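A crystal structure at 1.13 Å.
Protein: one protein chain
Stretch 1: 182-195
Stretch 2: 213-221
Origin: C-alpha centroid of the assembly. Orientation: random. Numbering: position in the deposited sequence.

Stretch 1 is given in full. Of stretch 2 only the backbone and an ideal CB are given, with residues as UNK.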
# COMPACT_ATOMS: atom_id res chain seq x y z
N ALA A 182 14.74 -6.67 -9.73
CA ALA A 182 15.27 -5.41 -10.20
C ALA A 182 14.20 -4.33 -10.36
O ALA A 182 14.44 -3.16 -10.04
CB ALA A 182 16.03 -5.59 -11.50
N ALA A 183 13.01 -4.72 -10.83
CA ALA A 183 11.96 -3.75 -11.02
C ALA A 183 11.42 -3.27 -9.67
O ALA A 183 11.00 -2.13 -9.56
CB ALA A 183 10.83 -4.30 -11.89
N ALA A 184 11.44 -4.11 -8.65
CA ALA A 184 11.06 -3.69 -7.31
C ALA A 184 12.03 -2.61 -6.80
O ALA A 184 11.64 -1.57 -6.24
CB ALA A 184 10.99 -4.85 -6.33
N THR A 185 13.34 -2.83 -6.99
CA THR A 185 14.34 -1.81 -6.63
C THR A 185 14.10 -0.51 -7.41
O THR A 185 14.22 0.57 -6.82
CB THR A 185 15.76 -2.32 -6.83
OG1 THR A 185 15.97 -3.29 -5.82
CG2 THR A 185 16.79 -1.19 -6.67
N GLN A 186 13.78 -0.55 -8.70
CA GLN A 186 13.52 0.68 -9.45
C GLN A 186 12.27 1.41 -8.96
O GLN A 186 12.28 2.62 -8.88
CB GLN A 186 13.47 0.43 -10.94
CG GLN A 186 14.81 -0.05 -11.50
CD GLN A 186 15.92 0.94 -11.27
OE1 GLN A 186 15.83 2.11 -11.69
NE2 GLN A 186 16.97 0.49 -10.59
N MSE A 187 11.21 0.67 -8.57
CA MSE A 187 10.04 1.29 -7.97
C MSE A 187 10.43 2.02 -6.69
O MSE A 187 10.06 3.18 -6.47
CB MSE A 187 8.97 0.24 -7.64
CG MSE A 187 8.10 -0.21 -8.79
SE MSE A 187 7.06 1.20 -9.61
CE MSE A 187 5.99 1.72 -8.14
N LEU A 188 11.15 1.35 -5.80
CA LEU A 188 11.56 1.94 -4.54
C LEU A 188 12.46 3.15 -4.80
O LEU A 188 12.35 4.18 -4.13
CB LEU A 188 12.28 0.89 -3.71
CG LEU A 188 12.93 1.42 -2.43
CD1 LEU A 188 11.91 2.00 -1.46
CD2 LEU A 188 13.74 0.30 -1.77
N LYS A 189 13.35 3.03 -5.77
CA LYS A 189 14.23 4.16 -6.14
C LYS A 189 13.39 5.37 -6.55
O LYS A 189 13.65 6.51 -6.13
CB LYS A 189 15.16 3.72 -7.24
CG LYS A 189 16.19 4.79 -7.63
CD LYS A 189 17.18 4.31 -8.66
CE LYS A 189 18.27 5.31 -8.95
NZ LYS A 189 19.18 4.82 -10.04
N GLY A 190 12.38 5.15 -7.39
CA GLY A 190 11.53 6.25 -7.79
C GLY A 190 10.84 6.88 -6.58
O GLY A 190 10.79 8.12 -6.46
N GLU A 191 10.33 6.04 -5.66
CA GLU A 191 9.68 6.59 -4.50
C GLU A 191 10.65 7.40 -3.64
O GLU A 191 10.31 8.47 -3.13
CB GLU A 191 9.06 5.49 -3.62
CG GLU A 191 7.98 4.70 -4.32
CD GLU A 191 7.17 3.88 -3.33
OE1 GLU A 191 7.73 3.09 -2.55
OE2 GLU A 191 5.95 4.13 -3.28
N ALA A 192 11.84 6.87 -3.44
CA ALA A 192 12.82 7.49 -2.56
C ALA A 192 13.30 8.83 -3.12
O ALA A 192 13.44 9.81 -2.37
CB ALA A 192 14.02 6.57 -2.34
N TYR A 193 13.53 8.90 -4.44
CA TYR A 193 13.98 10.15 -5.03
C TYR A 193 12.83 11.15 -5.16
O TYR A 193 13.08 12.36 -5.09
CB TYR A 193 14.77 9.91 -6.33
CG TYR A 193 16.15 9.43 -6.07
CD1 TYR A 193 16.45 8.09 -5.85
CD2 TYR A 193 17.22 10.32 -6.08
CE1 TYR A 193 17.75 7.68 -5.61
CE2 TYR A 193 18.52 9.91 -5.85
CZ TYR A 193 18.78 8.57 -5.60
OH TYR A 193 20.08 8.14 -5.38
N LEU A 194 11.57 10.71 -5.34
CA LEU A 194 10.48 11.66 -5.19
C LEU A 194 10.45 12.27 -3.80
O LEU A 194 10.29 13.49 -3.63
CB LEU A 194 9.11 10.99 -5.47
CG LEU A 194 8.70 10.74 -6.89
CD1 LEU A 194 7.32 10.05 -6.92
CD2 LEU A 194 8.64 12.05 -7.69
N TRP A 195 10.65 11.43 -2.78
CA TRP A 195 10.59 11.87 -1.41
C TRP A 195 11.74 12.85 -1.12
O TRP A 195 11.54 13.95 -0.58
CB TRP A 195 10.67 10.70 -0.43
CG TRP A 195 10.48 11.10 0.99
CD1 TRP A 195 11.44 11.54 1.84
CD2 TRP A 195 9.25 11.16 1.71
NE1 TRP A 195 10.88 11.87 3.05
CE2 TRP A 195 9.54 11.63 2.99
CE3 TRP A 195 7.92 10.83 1.39
CZ2 TRP A 195 8.56 11.80 3.97
CZ3 TRP A 195 6.96 11.03 2.34
CH2 TRP A 195 7.29 11.48 3.63
N UNK A 213 13.88 6.12 -12.97
CA UNK A 213 13.67 4.87 -12.26
C UNK A 213 12.33 4.24 -12.60
O UNK A 213 12.23 3.04 -12.91
CB UNK A 213 13.77 5.10 -10.75
N UNK A 214 11.26 5.04 -12.58
CA UNK A 214 9.97 4.53 -12.96
C UNK A 214 9.93 4.05 -14.40
O UNK A 214 9.33 3.01 -14.72
CB UNK A 214 8.90 5.61 -12.74
N UNK A 215 10.62 4.77 -15.29
CA UNK A 215 10.74 4.34 -16.69
C UNK A 215 11.44 2.99 -16.77
O UNK A 215 11.06 2.12 -17.56
CB UNK A 215 11.50 5.38 -17.51
N UNK A 216 12.46 2.81 -15.95
CA UNK A 216 13.20 1.53 -15.95
C UNK A 216 12.37 0.33 -15.56
O UNK A 216 12.63 -0.78 -16.01
CB UNK A 216 14.39 1.62 -15.00
N UNK A 217 11.35 0.55 -14.74
CA UNK A 217 10.44 -0.56 -14.37
C UNK A 217 9.85 -1.24 -15.60
O UNK A 217 9.66 -2.47 -15.62
CB UNK A 217 9.31 -0.05 -13.48
N UNK A 218 9.64 -0.46 -16.66
CA UNK A 218 9.10 -0.96 -17.90
C UNK A 218 9.99 -1.97 -18.60
O UNK A 218 9.53 -2.67 -19.51
CB UNK A 218 8.83 0.21 -18.84
N UNK A 219 11.25 -2.06 -18.19
CA UNK A 219 12.18 -3.10 -18.71
C UNK A 219 11.78 -4.50 -18.28
O UNK A 219 12.22 -5.49 -18.89
CB UNK A 219 13.61 -2.82 -18.24
N UNK A 220 11.03 -4.62 -17.20
CA UNK A 220 10.54 -5.91 -16.78
C UNK A 220 9.26 -6.26 -17.60
O UNK A 220 8.65 -5.42 -18.26
CB UNK A 220 10.26 -5.91 -15.28
N UNK A 221 8.85 -7.51 -17.49
CA UNK A 221 7.65 -8.01 -18.14
C UNK A 221 6.42 -7.63 -17.32
O UNK A 221 5.88 -8.45 -16.58
CB UNK A 221 7.73 -9.53 -18.33

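Stretch 1 is helical throughout. The helix at the start of stretch 2 runs nearly antiparallel to it, at 157°, with the axes 7.8 Å apart at closest approach.

Position 213 is helical, and its CA-to-CB bond points toward stretch 1. The ideal CB of 213 already lies 3.4 Å from Gln186 O and 3.6 Å from Gly190 N. Little room is left beyond it, so a small residue such as alanine, glycine or perhaps serine would suit. The residue is Ala213. It packs against the helix backbone, and Ala213 CB also touches Lys189 CG at 3.9 Å.

Position 214 points away at CA-to-CB, and no atom of stretch 1 lies within 5.5 Å of the ideal CB of 214. A short side chain would make no contact. A long one could turn back toward Gly190, where the absence of a side chain leaves a hollow bordered by Met187 and Leu194. A large apolar residue, aromatic or methionine, would fit. The residue is Phe214, with chi1 at -64° (m). Its ring sits as a knob among Met187, Gly190, Glu191 and Leu194. Gly190 CA lies over one face, 3.7 Å from the centroid of the Phe214 ring, a CH-pi contact. An ideal CB on Gly190 would be 2.3 Å from Phe214 CZ, a clash. At the ring edge, Leu194 CD1 is 3.8 Å from Phe214 CE2 and Met187 SE is 4.0 Å from Phe214 CD1.

Position 215 points away; stretch 1 sets no limit there, and many residues would do. It is Glu215.

Position 216 points toward stretch 1, the ideal CB of 216 lying 3.6 Å from Gln186 OE1. That acceptor favours a short donor such as asparagine or serine. The residue is Asn216. Asn216 ND2 donates to Gln186 OE1 at 3.2 Å, almost straight at 173°.

Position 217 points sideways. Ala183, Gln186 CB and Met187 offer an apolar surface. Valine, isoleucine or leucine would suit. It is Val217. Val217 CG2 lies 3.8 Å from Gln186 CB and 3.9 Å from Met187 CG.

Position 218 points away; stretch 1 sets no limit and many residues would fit. Lys218 NZ forms a salt bridge with Glu215 OE1 at 2.9 Å.

Position 219 points toward stretch 1 but is too distant for contact at CB, so many residues fit. Lys219 NZ donates to Asn216 OD1 at 3.1 Å.

Position 220 ends a type I turn begun at 217. The ideal CB of 220 is 3.8 Å from Ala183 CB, favouring a small apolar residue. Ala220 makes this methyl contact.

Position 221 is out of reach and weakly constrained. It is Asp221, bonded elsewhere in the structure.

Stretch 2 (213-221) AFENVKKAD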
# COMPACT_ATOMS: atom_id res chain seq x y z
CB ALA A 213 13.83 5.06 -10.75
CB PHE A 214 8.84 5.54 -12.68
CG PHE A 214 8.65 5.85 -11.20
CD1 PHE A 214 8.42 4.87 -10.26
CD2 PHE A 214 8.70 7.16 -10.75
CE1 PHE A 214 8.22 5.15 -8.95
CE2 PHE A 214 8.51 7.46 -9.42
CZ PHE A 214 8.27 6.46 -8.52
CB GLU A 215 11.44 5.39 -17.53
CG GLU A 215 10.70 6.68 -17.74
CD GLU A 215 9.55 6.65 -18.70
OE1 GLU A 215 9.13 5.54 -19.15
OE2 GLU A 215 9.01 7.78 -18.98
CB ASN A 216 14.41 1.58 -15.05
CG ASN A 216 15.56 2.32 -15.63
OD1 ASN A 216 15.66 2.57 -16.84
ND2 ASN A 216 16.47 2.69 -14.74
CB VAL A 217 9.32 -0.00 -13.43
CG1 VAL A 217 8.22 -1.03 -13.23
CG2 VAL A 217 9.91 0.48 -12.12
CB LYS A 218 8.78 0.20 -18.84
CG LYS A 218 7.82 1.25 -18.28
CD LYS A 218 7.59 2.37 -19.27
CE LYS A 218 6.58 3.36 -18.84
NZ LYS A 218 6.53 4.52 -19.76
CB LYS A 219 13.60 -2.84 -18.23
CG LYS A 219 14.24 -1.60 -18.83
CD LYS A 219 15.58 -1.29 -18.18
CE LYS A 219 16.32 -0.08 -18.80
NZ LYS A 219 15.46 0.94 -19.51
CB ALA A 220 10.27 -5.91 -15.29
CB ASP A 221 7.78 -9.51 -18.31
CG ASP A 221 6.61 -10.14 -18.99
OD1 ASP A 221 5.90 -9.45 -19.74
OD2 ASP A 221 6.40 -11.36 -18.72
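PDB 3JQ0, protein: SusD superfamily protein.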